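Local coordinates for N-carbamoylsarcosine amidase related protein (Thermoplasma acidophilum, PDB 3EEF) that binds zinc and probably hydrolyses amide bonds, as an N-carbamoylsarcosine amidase-related member of the isochorismatase-like hydrolases, at residues 56-59 and 64-67; 14-19 and 76-81. All coordinates share one frame; numbering follows the deposited sequence.

Contact 1 supplies two of the four zinc ligands, Glu58 and His65, whereas contact 2 joins parts of the chain far apart in sequence, with the side chain of Ile15 about 14 Å from the metal. Their centres lie about 17 Å apart, and contact 1 is nested within the stretch of chain that contact 2 closes. They touch through residues 14-19: Phe14 CZ packs 3.7 Å from CD2 of the zinc-binding His65 imidazole, and Arg18 NH2 lies 3.0 Å from Arg64 O. In this protein, then, a metal-binding loop and a more distant packing contact meet through a single short segment.

Contact 1 of 2, residues 56-59 and 64-67; sequences DPEI and RHSM. With ZN (zinc ion), chain C.
Residues 56-59 lead into the short helix 59-62 and residues 64-67 follow it; the two draw together at Ile59 and Arg64, whose CA atoms are 5.8 Å apart, with no backbone hydrogen bond between the two segments. Zinc makes the main link. Glu58 OE1 binds it at 2.0 Å and His65 NE2 at 2.2 Å, while Glu58 OE2 lies well beyond bonding distance at 3.5 Å, so the carboxylate is monodentate. The two ligand side chains meet at roughly a right angle, and OE1 comes to the edge of the imidazole, in its plane, with the carboxylate turned 28° from the ring. Their approach, 3.0 Å from OE1 to NE2, reflects shared coordination. Because NE2 is spent on the metal, ND1 is left to serve as the donor to Gly63 O; this second grip fixes the rotation of the ring. In His65 the ring carbon CG sits between the backbone N and the carbonyl carbon (chi1 67°), which brings NE2 to the metal. Ile59 adds the apolar part: CD1 approaches His65 CE1 obliquely at 4.0 Å and also meets SE of the selenomethionine at Met67, 4.3 Å away. Asp50 and His52 complete the four-residue site, and Asp56 OD2, hydrogen-bonded to His52 ND1, positions that first-shell ligand from the second shell. Within the isochorismatase-like fold, Asp50 ends strand 45-50 of the central parallel sheet, helix 59-62 connects the two segments, and helix 12-15 packs against His65 through Glu13 and Phe14.

Contact 2 of 2, residues 14-19 and 76-81; sequences FIHGRL and IDEIRP
His16 NE2 donates to the carboxylate of Glu78, a His-carboxylate hydrogen bond that ties the loop after helix 12-15 to the 3-10 segment 77-78 in this isochorismatase-like fold. The bond to OE1 is 3.2 Å long and nearly straight at 172°; it enters on the syn side of the carboxylate and lies in the ring plane. OE2 is a weak, bent second acceptor whose position is less certain. The two side chains approach from opposite directions with their flat groups nearly coplanar, 14° apart, an alignment to which the bend of Glu78 at chi2 (84°) contributes. A glutamine in place of Glu78 would probably weaken the link, since the imidazole would lose its anionic partner and might meet an amide NH2 instead. Next to this polar pair, Ile15 and Ile76 cross at about a right angle. Ile76 CG2 touches both Ile15 and His16, 3.6 Å from Ile15 CB and 3.8 Å from His16 CD2. Helix 22-40 closes over this packing, with Ala24 against Ile15 and Val28 against both Ile76 and Glu78. Ile15 CG2 sits over the centre of the His16 ring, 3.9 Å above its plane.

Contact 1 of 2, residues 56-59 and 64-67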
# COMPACT_ATOMS: atom_id res chain seq x y z
N ASP A 56 -15.84 -9.21 -3.43
CA ASP A 56 -14.60 -8.73 -4.03
C ASP A 56 -14.91 -7.94 -5.31
O ASP A 56 -15.81 -8.29 -6.07
CB ASP A 56 -13.63 -9.87 -4.30
CG ASP A 56 -12.98 -10.40 -3.03
OD1 ASP A 56 -13.05 -9.73 -1.99
OD2 ASP A 56 -12.40 -11.48 -3.08
N PRO A 57 -14.17 -6.85 -5.56
CA PRO A 57 -14.46 -5.95 -6.70
C PRO A 57 -14.63 -6.67 -8.01
O PRO A 57 -15.51 -6.32 -8.81
CB PRO A 57 -13.22 -5.06 -6.76
CG PRO A 57 -12.67 -5.08 -5.35
CD PRO A 57 -12.95 -6.45 -4.83
N GLU A 58 -13.81 -7.69 -8.25
CA GLU A 58 -13.82 -8.33 -9.57
C GLU A 58 -14.96 -9.36 -9.78
O GLU A 58 -15.13 -9.85 -10.90
CB GLU A 58 -12.47 -8.98 -9.84
CG GLU A 58 -12.34 -10.35 -9.30
CD GLU A 58 -10.94 -10.89 -9.43
OE1 GLU A 58 -10.82 -11.95 -10.04
OE2 GLU A 58 -9.98 -10.25 -8.93
N ILE A 59 -15.73 -9.66 -8.73
CA ILE A 59 -16.85 -10.60 -8.82
C ILE A 59 -18.00 -10.09 -9.69
O ILE A 59 -18.60 -10.86 -10.47
CB ILE A 59 -17.36 -11.00 -7.43
CG1 ILE A 59 -16.26 -11.73 -6.66
CG2 ILE A 59 -18.59 -11.87 -7.55
CD1 ILE A 59 -15.64 -12.96 -7.40
N ARG A 64 -18.85 -15.43 -9.62
CA ARG A 64 -18.11 -16.21 -8.64
C ARG A 64 -17.10 -17.14 -9.31
O ARG A 64 -17.38 -17.78 -10.31
CB ARG A 64 -19.04 -17.00 -7.73
CG ARG A 64 -19.69 -16.12 -6.69
CD ARG A 64 -21.02 -16.66 -6.23
NE ARG A 64 -20.92 -17.43 -5.00
CZ ARG A 64 -21.37 -17.05 -3.81
NH1 ARG A 64 -21.97 -15.88 -3.61
NH2 ARG A 64 -21.22 -17.88 -2.78
N HIS A 65 -15.90 -17.17 -8.75
CA HIS A 65 -14.84 -18.08 -9.21
C HIS A 65 -13.78 -18.14 -8.11
O HIS A 65 -13.57 -17.14 -7.40
CB HIS A 65 -14.26 -17.60 -10.57
CG HIS A 65 -13.49 -16.31 -10.48
ND1 HIS A 65 -14.09 -15.07 -10.48
CD2 HIS A 65 -12.16 -16.08 -10.34
CE1 HIS A 65 -13.17 -14.13 -10.37
NE2 HIS A 65 -11.98 -14.72 -10.27
N SER A 66 -13.15 -19.31 -7.96
CA SER A 66 -12.07 -19.49 -7.00
C SER A 66 -12.44 -18.82 -5.67
O SER A 66 -11.73 -17.91 -5.16
CB SER A 66 -10.75 -18.93 -7.58
OG SER A 66 -9.62 -19.40 -6.85
N MSE A 67 -13.57 -19.28 -5.13
CA MSE A 67 -14.12 -18.74 -3.91
C MSE A 67 -13.38 -19.28 -2.69
O MSE A 67 -12.88 -20.40 -2.71
CB MSE A 67 -15.61 -19.07 -3.82
CG MSE A 67 -16.41 -18.52 -4.99
SE MSE A 67 -16.23 -16.56 -5.15
CE MSE A 67 -17.40 -16.04 -3.65
ZN ZN C . -10.19 -13.75 -9.46

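Contact 2 of 2, residues 14-19 and 76-81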
# COMPACT_ATOMS: atom_id res chain seq x y z
N PHE A 14 -9.45 -23.42 -12.53
CA PHE A 14 -8.88 -22.98 -13.80
C PHE A 14 -8.14 -24.09 -14.57
O PHE A 14 -7.83 -23.91 -15.75
CB PHE A 14 -7.94 -21.78 -13.61
CG PHE A 14 -8.63 -20.50 -13.19
CD1 PHE A 14 -9.59 -19.92 -13.99
CD2 PHE A 14 -8.27 -19.86 -12.01
CE1 PHE A 14 -10.22 -18.73 -13.60
CE2 PHE A 14 -8.88 -18.67 -11.62
CZ PHE A 14 -9.86 -18.11 -12.41
N ILE A 15 -7.87 -25.22 -13.90
CA ILE A 15 -7.10 -26.33 -14.47
C ILE A 15 -7.99 -27.56 -14.67
O ILE A 15 -7.99 -28.16 -15.74
CB ILE A 15 -5.91 -26.75 -13.55
CG1 ILE A 15 -4.89 -25.62 -13.40
CG2 ILE A 15 -5.17 -27.97 -14.13
CD1 ILE A 15 -4.25 -25.18 -14.70
N HIS A 16 -8.73 -27.92 -13.62
CA HIS A 16 -9.55 -29.14 -13.60
C HIS A 16 -11.04 -28.89 -13.71
O HIS A 16 -11.74 -29.76 -14.17
CB HIS A 16 -9.28 -29.99 -12.35
CG HIS A 16 -7.91 -30.58 -12.31
ND1 HIS A 16 -7.41 -31.34 -13.35
CD2 HIS A 16 -6.92 -30.52 -11.38
CE1 HIS A 16 -6.17 -31.72 -13.06
NE2 HIS A 16 -5.86 -31.24 -11.87
N GLY A 17 -11.52 -27.72 -13.29
CA GLY A 17 -12.97 -27.52 -13.12
C GLY A 17 -13.65 -26.57 -14.08
O GLY A 17 -13.41 -26.60 -15.26
N ARG A 18 -14.49 -25.70 -13.54
CA ARG A 18 -15.49 -24.97 -14.32
C ARG A 18 -14.88 -24.10 -15.45
O ARG A 18 -15.48 -23.97 -16.52
CB ARG A 18 -16.35 -24.15 -13.36
CG ARG A 18 -17.52 -23.42 -13.98
CD ARG A 18 -18.33 -22.67 -12.91
NE ARG A 18 -17.70 -21.41 -12.54
CZ ARG A 18 -17.66 -20.32 -13.31
NH1 ARG A 18 -18.21 -20.31 -14.51
NH2 ARG A 18 -17.05 -19.21 -12.87
N LEU A 19 -13.70 -23.53 -15.22
CA LEU A 19 -13.07 -22.67 -16.23
C LEU A 19 -11.80 -23.30 -16.81
O LEU A 19 -10.93 -22.62 -17.32
CB LEU A 19 -12.78 -21.28 -15.65
CG LEU A 19 -13.98 -20.36 -15.41
CD1 LEU A 19 -13.60 -19.17 -14.51
CD2 LEU A 19 -14.57 -19.88 -16.74
N ILE A 76 -3.86 -27.23 -7.43
CA ILE A 76 -4.01 -28.54 -8.04
C ILE A 76 -3.02 -29.53 -7.41
O ILE A 76 -1.91 -29.14 -7.04
CB ILE A 76 -3.86 -28.50 -9.59
CG1 ILE A 76 -2.41 -28.17 -10.01
CG2 ILE A 76 -4.87 -27.53 -10.18
CD1 ILE A 76 -2.23 -28.12 -11.54
N ASP A 77 -3.45 -30.79 -7.27
CA ASP A 77 -2.67 -31.84 -6.58
C ASP A 77 -1.36 -32.13 -7.26
O ASP A 77 -0.38 -32.41 -6.60
CB ASP A 77 -3.48 -33.14 -6.46
CG ASP A 77 -4.63 -33.02 -5.48
OD1 ASP A 77 -4.48 -32.27 -4.48
OD2 ASP A 77 -5.68 -33.65 -5.71
N GLU A 78 -1.35 -32.01 -8.58
CA GLU A 78 -0.14 -32.22 -9.37
C GLU A 78 1.08 -31.47 -8.81
O GLU A 78 2.19 -31.99 -8.83
CB GLU A 78 -0.37 -31.81 -10.83
CG GLU A 78 -1.30 -32.75 -11.63
CD GLU A 78 -2.77 -32.45 -11.44
OE1 GLU A 78 -3.16 -31.96 -10.36
OE2 GLU A 78 -3.54 -32.71 -12.37
N ILE A 79 0.86 -30.24 -8.33
CA ILE A 79 1.93 -29.39 -7.76
C ILE A 79 1.57 -28.96 -6.34
O ILE A 79 1.78 -27.84 -5.94
CB ILE A 79 2.23 -28.17 -8.67
CG1 ILE A 79 0.96 -27.33 -8.93
CG2 ILE A 79 2.84 -28.63 -9.99
CD1 ILE A 79 1.24 -26.05 -9.67
N ARG A 80 1.01 -29.89 -5.59
CA ARG A 80 0.68 -29.69 -4.21
C ARG A 80 1.83 -28.99 -3.51
O ARG A 80 3.00 -29.32 -3.74
CB ARG A 80 0.44 -31.05 -3.55
CG ARG A 80 -0.56 -31.03 -2.42
CD ARG A 80 -0.52 -32.35 -1.60
NE ARG A 80 -0.28 -33.55 -2.42
CZ ARG A 80 -1.21 -34.26 -3.06
NH1 ARG A 80 -2.50 -33.92 -3.02
NH2 ARG A 80 -0.85 -35.34 -3.75
N PRO A 81 1.51 -28.02 -2.67
CA PRO A 81 2.60 -27.35 -2.00
C PRO A 81 3.20 -28.25 -0.92
O PRO A 81 2.47 -29.02 -0.30
CB PRO A 81 1.95 -26.11 -1.39
CG PRO A 81 0.61 -26.01 -2.06
CD PRO A 81 0.22 -27.39 -2.37